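Local coordinates for gluconate kinase (Lactobacillus acidophilus, PDB 3LL3), which probably phosphorylates a sugar or sugar acid, using ATP, as a member of the FGGY family of carbohydrate kinases, at residues F148-E159 / L197-P205. Numbering follows the deposited sequence.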
loop_
_atom_site.group_PDB
_atom_site.type_symbol
_atom_site.label_atom_id
_atom_site.label_comp_id
_atom_site.label_asym_id
_atom_site.label_seq_id
_atom_site.Cartn_x
_atom_site.Cartn_y
_atom_site.Cartn_z
ATOM N N PHE A 148 35.147 18.503 -21.765
ATOM C CA PHE A 148 34.284 19.215 -22.702
ATOM C C PHE A 148 35.111 20.043 -23.678
ATOM O O PHE A 148 34.817 20.091 -24.871
ATOM C CB PHE A 148 33.272 20.121 -22.005
ATOM C CG PHE A 148 32.143 20.521 -22.904
ATOM C CD1 PHE A 148 31.059 19.667 -23.100
ATOM C CD2 PHE A 148 32.186 21.711 -23.603
ATOM C CE1 PHE A 148 30.041 20.018 -23.957
ATOM C CE2 PHE A 148 31.161 22.067 -24.458
ATOM C CZ PHE A 148 30.089 21.221 -24.633
ATOM N N SER A 149 36.135 20.709 -23.156
ATOM C CA SER A 149 37.023 21.520 -23.981
ATOM C C SER A 149 37.692 20.721 -25.095
ATOM O O SER A 149 37.819 21.187 -26.235
ATOM C CB SER A 149 38.096 22.170 -23.100
ATOM O OG SER A 149 38.918 23.025 -23.869
ATOM N N GLN A 150 38.143 19.517 -24.770
ATOM C CA GLN A 150 38.898 18.753 -25.759
ATOM C C GLN A 150 38.061 17.867 -26.682
ATOM O O GLN A 150 38.567 17.404 -27.705
ATOM C CB GLN A 150 40.050 17.963 -25.125
ATOM C CG GLN A 150 39.920 17.700 -23.640
ATOM C CD GLN A 150 41.148 16.997 -23.092
ATOM O OE1 GLN A 150 41.944 16.434 -23.851
ATOM N NE2 GLN A 150 41.311 17.023 -21.773
ATOM N N ALA A 151 36.787 17.651 -26.343
ATOM C CA ALA A 151 35.900 16.856 -27.205
ATOM C C ALA A 151 35.666 17.490 -28.584
ATOM O O ALA A 151 35.164 18.606 -28.689
ATOM C CB ALA A 151 34.559 16.590 -26.502
ATOM N N GLN A 152 36.016 16.762 -29.640
ATOM C CA GLN A 152 35.785 17.210 -31.010
ATOM C C GLN A 152 34.604 16.472 -31.649
ATOM O O GLN A 152 34.086 16.888 -32.692
ATOM C CB GLN A 152 37.041 16.994 -31.859
ATOM C CG GLN A 152 38.245 17.835 -31.390
ATOM C CD GLN A 152 37.934 19.317 -31.365
ATOM O OE1 GLN A 152 37.529 19.893 -32.379
ATOM N NE2 GLN A 152 38.109 19.942 -30.201
ATOM N N LYS A 153 34.201 15.367 -31.030
ATOM C CA LYS A 153 33.045 14.595 -31.502
ATOM C C LYS A 153 32.255 14.072 -30.318
ATOM O O LYS A 153 32.829 13.589 -29.341
ATOM C CB LYS A 153 33.478 13.416 -32.381
ATOM C CG LYS A 153 34.083 13.831 -33.732
ATOM C CD LYS A 153 33.016 14.462 -34.608
ATOM C CE LYS A 153 33.425 14.504 -36.073
ATOM N NZ LYS A 153 34.407 15.558 -36.333
ATOM N N TRP A 154 30.933 14.184 -30.402
ATOM C CA TRP A 154 30.054 13.598 -29.410
ATOM C C TRP A 154 29.165 12.596 -30.126
ATOM O O TRP A 154 28.420 12.956 -31.035
ATOM C CB TRP A 154 29.211 14.684 -28.748
ATOM C CG TRP A 154 30.003 15.546 -27.833
ATOM C CD1 TRP A 154 30.357 16.858 -28.026
ATOM C CD2 TRP A 154 30.570 15.154 -26.585
ATOM N NE1 TRP A 154 31.090 17.305 -26.956
ATOM C CE2 TRP A 154 31.234 16.281 -26.056
ATOM C CE3 TRP A 154 30.569 13.962 -25.854
ATOM C CZ2 TRP A 154 31.891 16.250 -24.833
ATOM C CZ3 TRP A 154 31.220 13.928 -24.634
ATOM C CH2 TRP A 154 31.882 15.071 -24.139
ATOM N N ILE A 155 29.271 11.329 -29.739
ATOM C CA ILE A 155 28.621 10.268 -30.495
ATOM C C ILE A 155 27.987 9.253 -29.568
ATOM O O ILE A 155 28.125 9.344 -28.352
ATOM C CB ILE A 155 29.634 9.520 -31.393
ATOM C CG1 ILE A 155 30.688 8.828 -30.530
ATOM C CG2 ILE A 155 30.300 10.482 -32.399
ATOM C CD1 ILE A 155 31.842 8.204 -31.350
ATOM N N GLY A 156 27.305 8.272 -30.154
ATOM C CA GLY A 156 26.759 7.169 -29.383
ATOM C C GLY A 156 27.504 5.896 -29.721
ATOM O O GLY A 156 28.312 5.872 -30.652
ATOM N N ILE A 157 27.226 4.830 -28.979
ATOM C CA ILE A 157 27.921 3.561 -29.174
ATOM C C ILE A 157 27.730 2.976 -30.578
ATOM O O ILE A 157 28.638 2.334 -31.115
ATOM C CB ILE A 157 27.480 2.512 -28.129
ATOM C CG1 ILE A 157 28.331 1.249 -28.264
ATOM C CG2 ILE A 157 25.995 2.174 -28.310
ATOM C CD1 ILE A 157 29.767 1.431 -27.800
ATOM N N LYS A 158 26.555 3.146 -31.179
ATOM C CA LYS A 158 26.415 2.626 -32.532
ATOM C C LYS A 158 27.370 3.354 -33.499
ATOM O O LYS A 158 28.030 2.711 -34.311
ATOM C CB LYS A 158 24.970 2.616 -33.048
ATOM C CG LYS A 158 24.865 2.137 -34.516
ATOM C CD LYS A 158 23.429 1.698 -34.907
ATOM C CE LYS A 158 22.504 2.899 -35.160
ATOM N NZ LYS A 158 22.759 3.523 -36.507
ATOM N N GLU A 159 27.441 4.681 -33.399
ATOM C CA GLU A 159 28.367 5.483 -34.207
ATOM C C GLU A 159 29.819 5.056 -33.964
ATOM O O GLU A 159 30.600 4.917 -34.896
ATOM C CB GLU A 159 28.224 6.975 -33.889
ATOM C CG GLU A 159 26.905 7.590 -34.320
ATOM C CD GLU A 159 25.770 7.100 -33.458
ATOM O OE1 GLU A 159 25.915 7.198 -32.213
ATOM O OE2 GLU A 159 24.762 6.589 -34.017
ATOM N N LEU A 197 24.342 24.652 -26.106
ATOM C CA LEU A 197 25.312 23.601 -25.810
ATOM C C LEU A 197 26.749 24.037 -26.061
ATOM O O LEU A 197 27.682 23.492 -25.464
ATOM C CB LEU A 197 25.019 22.380 -26.680
ATOM C CG LEU A 197 24.227 21.214 -26.102
ATOM C CD1 LEU A 197 23.661 21.559 -24.786
ATOM C CD2 LEU A 197 23.148 20.774 -27.081
ATOM N N LYS A 198 26.916 25.007 -26.958
ATOM C CA LYS A 198 28.235 25.422 -27.415
ATOM C C LYS A 198 28.893 24.272 -28.174
ATOM O O LYS A 198 30.108 24.017 -28.076
ATOM C CB LYS A 198 29.066 25.927 -26.240
ATOM C CG LYS A 198 28.378 27.109 -25.540
ATOM C CD LYS A 198 29.036 27.436 -24.221
ATOM C CE LYS A 198 28.373 28.629 -23.544
ATOM N NZ LYS A 198 29.163 28.988 -22.347
ATOM N N ILE A 199 28.047 23.579 -28.930
ATOM C CA ILE A 199 28.469 22.480 -29.785
ATOM C C ILE A 199 28.229 22.908 -31.226
ATOM O O ILE A 199 27.224 23.563 -31.527
ATOM C CB ILE A 199 27.629 21.212 -29.493
ATOM C CG1 ILE A 199 27.914 20.691 -28.082
ATOM C CG2 ILE A 199 27.864 20.141 -30.534
ATOM C CD1 ILE A 199 29.380 20.518 -27.782
ATOM N N LYS A 200 29.152 22.551 -32.110
ATOM C CA LYS A 200 28.971 22.794 -33.530
ATOM C C LYS A 200 28.485 21.523 -34.219
ATOM O O LYS A 200 28.815 20.404 -33.809
ATOM C CB LYS A 200 30.280 23.262 -34.163
ATOM C CG LYS A 200 30.806 24.558 -33.568
ATOM C CD LYS A 200 29.787 25.675 -33.724
ATOM C CE LYS A 200 29.969 26.431 -35.040
ATOM N NZ LYS A 200 28.871 27.430 -35.243
ATOM N N LYS A 201 27.699 21.721 -35.266
ATOM C CA LYS A 201 27.193 20.643 -36.104
ATOM C C LYS A 201 28.321 19.693 -36.528
ATOM O O LYS A 201 28.133 18.477 -36.591
ATOM C CB LYS A 201 26.456 21.271 -37.292
ATOM C CG LYS A 201 26.552 20.573 -38.613
ATOM C CD LYS A 201 26.166 21.531 -39.738
ATOM C CE LYS A 201 27.400 22.193 -40.323
ATOM N NZ LYS A 201 27.128 23.490 -41.015
ATOM N N GLU A 202 29.507 20.250 -36.777
ATOM C CA GLU A 202 30.675 19.458 -37.130
ATOM C C GLU A 202 31.163 18.549 -35.999
ATOM O O GLU A 202 31.978 17.669 -36.231
ATOM C CB GLU A 202 31.829 20.370 -37.594
ATOM C CG GLU A 202 31.591 21.049 -38.947
ATOM C CD GLU A 202 30.595 22.201 -38.871
ATOM O OE1 GLU A 202 30.376 22.738 -37.761
ATOM O OE2 GLU A 202 30.030 22.569 -39.926
ATOM N N GLN A 203 30.686 18.764 -34.779
ATOM C CA GLN A 203 31.104 17.923 -33.660
ATOM C C GLN A 203 30.161 16.739 -33.455
ATOM O O GLN A 203 30.329 15.957 -32.521
ATOM C CB GLN A 203 31.171 18.728 -32.375
ATOM C CG GLN A 203 32.328 19.696 -32.307
ATOM C CD GLN A 203 32.163 20.649 -31.161
ATOM O OE1 GLN A 203 31.328 21.551 -31.213
ATOM N NE2 GLN A 203 32.930 20.440 -30.096
ATOM N N LEU A 204 29.169 16.624 -34.331
ATOM C CA LEU A 204 28.190 15.539 -34.265
ATOM C C LEU A 204 28.208 14.714 -35.545
ATOM O O LEU A 204 28.535 15.227 -36.614
ATOM C CB LEU A 204 26.791 16.112 -34.055
ATOM C CG LEU A 204 26.647 16.915 -32.767
ATOM C CD1 LEU A 204 25.332 17.664 -32.781
ATOM C CD2 LEU A 204 26.776 15.991 -31.544
ATOM N N PRO A 205 27.815 13.435 -35.453
ATOM C CA PRO A 205 27.805 12.639 -36.685
ATOM C C PRO A 205 26.861 13.260 -37.705
ATOM O O PRO A 205 25.927 13.951 -37.316
ATOM C CB PRO A 205 27.226 11.290 -36.224
ATOM C CG PRO A 205 27.349 11.285 -34.716
ATOM C CD PRO A 205 27.243 12.714 -34.303
#
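Gln203 sends its amide from the 3-10 segment 201-203 across to the backbone carbonyl of Ala151. CG sits anti to the carbonyl carbon (chi1 -72°) and the chain then runs extended past Gln152 O, which brings NE2 within 3.2 Å of Ala151 O; that oxygen lies in the plane of the Gln203 amide, though the N-H...O angle is only 141°. The other end of the amide, OE1, accepts a nearly straight bond from Lys200 N at 2.6 Å, which fixes its rotation. With an alanine in its place the amide is gone, and Ala151 O and Lys200 N would probably be left without these mates and a gap opened beside Gln152 O. The backbone joins in, as Trp154 N donates to Gln203 O at 2.8 Å. The Lys153 side chain, bent at chi2 and chi4, gives Glu202 O a weak bond from NZ.

Ile199, slim and branched, wedges CD1 between two aromatic side chains, 3.3 Å from Phe148 CZ and 3.7 Å from Trp154 NE1. Ala151 CB lies over one face of the indole. Farther along, the compact ring of Pro205 sets CG against Ile155 CG2 and against CG of Glu159, whose OE2 is bonded to Thr171. Strand 153-155 pairs antiparallel with strand 84-86, and a classic beta bulge sets Gln152 and Lys153 both opposite Leu86; the loop after Schellman-capped helix 191-197 thus packs onto this small sheet of the FGGY N-terminal domain.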